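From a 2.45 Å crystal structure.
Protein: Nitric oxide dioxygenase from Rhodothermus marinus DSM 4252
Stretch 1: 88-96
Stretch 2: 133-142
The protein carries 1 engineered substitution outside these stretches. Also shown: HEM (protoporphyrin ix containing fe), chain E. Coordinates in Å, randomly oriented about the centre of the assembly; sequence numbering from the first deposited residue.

Stretch 1 88-96: AGVQAVHYP
Stretch 2 133-142: LSTKEAQVYA

Stretch 2 lies within a longer helix, with i to i+4 hydrogen bonds throughout; its L133, S134, E137 and Y141 face stretch 1, which leaves a helix at A88, runs as a loop and is helical again by Y95. The nearest CA atoms, of G89 and Y141, lie 9.1 Å apart, so side chains bridge the gap.

G89 has phi/psi 85/26, where a CB would jam against the preceding carbonyl; glycine fits, and G89 C lies 3.4 Å from Y141 OH. V90 (-64/139, chi1 t) offers its carbonyl to Y141, whose OH (chi1 m, chi2 -38°) donates to V90 O at 2.7 Å, near the ring plane. V90 CG2 meets heme CHD at 3.7 Å. Q91 (-117/159, m, m) curls its amide back, with a weak bond from Q91 NE2 to G89 O at 3.3 Å, while Q91 N donates to H94 ND1 at 2.9 Å. A turn follows, H94 N bonding Q91 O at 3.0 Å.

Y95 (chi1 m, chi2 -85°) points toward the helix. Tyrosine suits this place: its ring packs against helix and heme, whose CMC covers one face, while its hydroxyl reaches a buried carboxylate. Y95 OH donates to E137 OE1 (chi1 -90°, chi2 139°, between wells) at 2.6 Å. Y95 CE2 sits 3.7 Å from S134 CB (p) and Y95 CZ 4.2 Å from L133 CB (m, t).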

# COMPACT_ATOMS: atom_id res chain seq x y z
N ALA A 88 4.00 3.58 4.08
CA ALA A 88 5.34 4.15 3.99
C ALA A 88 5.71 5.03 5.17
O ALA A 88 6.87 5.46 5.25
CB ALA A 88 5.47 4.96 2.70
N GLY A 89 4.79 5.31 6.09
CA GLY A 89 5.12 6.13 7.23
C GLY A 89 5.03 7.62 6.99
O GLY A 89 5.70 8.39 7.68
N VAL A 90 4.20 8.05 6.03
CA VAL A 90 4.01 9.47 5.80
C VAL A 90 3.37 10.11 7.02
O VAL A 90 2.47 9.54 7.65
CB VAL A 90 3.17 9.70 4.54
CG1 VAL A 90 2.76 11.17 4.42
CG2 VAL A 90 3.95 9.25 3.30
N GLN A 91 3.86 11.29 7.38
CA GLN A 91 3.51 11.94 8.63
C GLN A 91 2.79 13.26 8.36
O GLN A 91 2.91 13.84 7.28
CB GLN A 91 4.75 12.20 9.50
CG GLN A 91 5.41 10.93 10.04
CD GLN A 91 4.44 10.08 10.85
OE1 GLN A 91 3.54 10.59 11.52
NE2 GLN A 91 4.61 8.76 10.78
N ALA A 92 2.06 13.72 9.37
CA ALA A 92 1.27 14.94 9.23
C ALA A 92 2.14 16.13 8.87
O ALA A 92 1.73 17.00 8.08
CB ALA A 92 0.49 15.21 10.52
N VAL A 93 3.36 16.19 9.41
CA VAL A 93 4.23 17.34 9.18
C VAL A 93 4.89 17.32 7.81
O VAL A 93 5.52 18.31 7.42
CB VAL A 93 5.30 17.44 10.27
CG1 VAL A 93 4.69 18.02 11.54
CG2 VAL A 93 5.92 16.07 10.54
N HIS A 94 4.76 16.22 7.06
CA HIS A 94 5.30 16.19 5.70
C HIS A 94 4.44 17.01 4.74
O HIS A 94 4.95 17.53 3.74
CB HIS A 94 5.40 14.75 5.21
CG HIS A 94 6.46 13.95 5.90
ND1 HIS A 94 6.24 12.67 6.36
CD2 HIS A 94 7.75 14.24 6.20
CE1 HIS A 94 7.35 12.21 6.91
NE2 HIS A 94 8.27 13.14 6.83
N TYR A 95 3.14 17.12 5.01
CA TYR A 95 2.23 17.75 4.06
C TYR A 95 2.59 19.20 3.73
O TYR A 95 2.47 19.57 2.55
CB TYR A 95 0.79 17.64 4.57
CG TYR A 95 0.24 16.25 4.36
CD1 TYR A 95 -0.33 15.88 3.15
CD2 TYR A 95 0.34 15.28 5.36
CE1 TYR A 95 -0.81 14.61 2.95
CE2 TYR A 95 -0.14 14.00 5.16
CZ TYR A 95 -0.72 13.67 3.95
OH TYR A 95 -1.20 12.41 3.74
N PRO A 96 3.01 20.05 4.67
CA PRO A 96 3.48 21.38 4.26
C PRO A 96 4.68 21.32 3.32
O PRO A 96 4.78 22.17 2.42
CB PRO A 96 3.84 22.06 5.59
CG PRO A 96 2.99 21.38 6.59
CD PRO A 96 2.91 19.95 6.14
N LEU A 133 -6.54 13.44 3.90
CA LEU A 133 -5.60 12.33 3.89
C LEU A 133 -4.91 12.17 5.25
O LEU A 133 -4.79 11.06 5.77
CB LEU A 133 -4.56 12.53 2.79
CG LEU A 133 -5.10 12.39 1.37
CD1 LEU A 133 -3.97 12.51 0.36
CD2 LEU A 133 -5.85 11.07 1.21
N SER A 134 -4.47 13.28 5.83
CA SER A 134 -3.68 13.20 7.06
C SER A 134 -4.52 12.76 8.26
O SER A 134 -4.01 12.06 9.14
CB SER A 134 -3.01 14.54 7.35
OG SER A 134 -3.97 15.57 7.42
N THR A 135 -5.80 13.14 8.31
CA THR A 135 -6.61 12.75 9.45
C THR A 135 -7.02 11.28 9.36
O THR A 135 -7.01 10.57 10.38
CB THR A 135 -7.85 13.65 9.57
OG1 THR A 135 -8.48 13.79 8.29
CG2 THR A 135 -7.44 15.03 10.07
N LYS A 136 -7.37 10.80 8.17
CA LYS A 136 -7.65 9.37 8.01
C LYS A 136 -6.41 8.52 8.27
O LYS A 136 -6.52 7.41 8.81
CB LYS A 136 -8.22 9.09 6.62
N GLU A 137 -5.22 9.02 7.91
CA GLU A 137 -3.99 8.29 8.18
C GLU A 137 -3.71 8.20 9.68
O GLU A 137 -3.31 7.14 10.17
CB GLU A 137 -2.81 8.96 7.48
CG GLU A 137 -2.54 8.46 6.07
CD GLU A 137 -2.20 9.59 5.09
OE1 GLU A 137 -1.44 10.52 5.47
OE2 GLU A 137 -2.70 9.54 3.95
N ALA A 138 -3.92 9.29 10.41
CA ALA A 138 -3.75 9.25 11.86
C ALA A 138 -4.67 8.22 12.50
O ALA A 138 -4.28 7.50 13.43
CB ALA A 138 -4.00 10.64 12.46
N GLN A 139 -5.91 8.12 12.00
CA GLN A 139 -6.82 7.10 12.50
C GLN A 139 -6.30 5.70 12.21
O GLN A 139 -6.37 4.82 13.06
CB GLN A 139 -8.21 7.29 11.89
CG GLN A 139 -8.91 8.58 12.29
CD GLN A 139 -10.32 8.66 11.73
OE1 GLN A 139 -10.54 8.46 10.53
NE2 GLN A 139 -11.29 8.94 12.59
N VAL A 140 -5.76 5.48 11.01
CA VAL A 140 -5.25 4.16 10.65
C VAL A 140 -4.03 3.81 11.50
O VAL A 140 -3.85 2.66 11.91
CB VAL A 140 -4.93 4.10 9.14
CG1 VAL A 140 -4.01 2.93 8.83
CG2 VAL A 140 -6.21 4.02 8.33
N TYR A 141 -3.18 4.80 11.78
CA TYR A 141 -2.04 4.57 12.66
C TYR A 141 -2.51 4.13 14.05
O TYR A 141 -1.98 3.17 14.62
CB TYR A 141 -1.19 5.83 12.75
CG TYR A 141 -0.36 6.12 11.52
CD1 TYR A 141 0.23 5.10 10.79
CD2 TYR A 141 -0.17 7.43 11.09
CE1 TYR A 141 0.99 5.37 9.67
CE2 TYR A 141 0.59 7.71 9.97
CZ TYR A 141 1.16 6.68 9.26
OH TYR A 141 1.91 6.96 8.14
N ALA A 142 -3.52 4.82 14.59
CA ALA A 142 -3.97 4.52 15.95
C ALA A 142 -4.55 3.12 16.06
O ALA A 142 -4.43 2.48 17.11
CB ALA A 142 -5.01 5.56 16.38
CHA HEM E . 1.89 7.63 -2.73
CHB HEM E . -0.93 11.46 -3.74
CHC HEM E . 1.07 13.68 0.07
CHD HEM E . 4.75 10.51 -0.08
C1A HEM E . 0.91 8.43 -3.30
C2A HEM E . -0.02 8.05 -4.33
C3A HEM E . -0.79 9.10 -4.61
C4A HEM E . -0.38 10.20 -3.76
CMA HEM E . -1.92 9.15 -5.66
CAA HEM E . -0.12 6.66 -5.00
CBA HEM E . -1.09 5.81 -4.19
CGA HEM E . -1.35 4.52 -4.92
O1A HEM E . -0.69 3.51 -4.60
O2A HEM E . -2.23 4.50 -5.82
C1B HEM E . -0.68 12.40 -2.76
C2B HEM E . -1.40 13.64 -2.54
C3B HEM E . -0.83 14.26 -1.49
C4B HEM E . 0.24 13.42 -1.00
CMB HEM E . -2.57 14.12 -3.42
CAB HEM E . -1.21 15.60 -0.82
CBB HEM E . -2.41 16.18 -0.94
C1C HEM E . 2.26 13.04 0.35
C2C HEM E . 3.21 13.43 1.36
C3C HEM E . 4.24 12.58 1.32
C4C HEM E . 3.97 11.59 0.30
CMC HEM E . 3.07 14.64 2.31
CAC HEM E . 5.46 12.68 2.26
CBC HEM E . 6.65 12.22 1.89
C1D HEM E . 4.26 9.37 -0.71
C2D HEM E . 4.83 8.04 -0.72
C3D HEM E . 4.03 7.25 -1.46
C4D HEM E . 2.93 8.05 -1.94
CMD HEM E . 6.13 7.62 -0.00
CAD HEM E . 4.18 5.75 -1.79
CBD HEM E . 3.84 4.91 -0.57
CGD HEM E . 3.53 3.48 -0.98
O1D HEM E . 3.11 3.25 -2.14
O2D HEM E . 3.70 2.58 -0.12
NA HEM E . 0.66 9.75 -2.98
NB HEM E . 0.30 12.30 -1.80
NC HEM E . 2.76 11.92 -0.28
ND HEM E . 3.11 9.33 -1.47
FE HEM E . 1.78 10.87 -1.71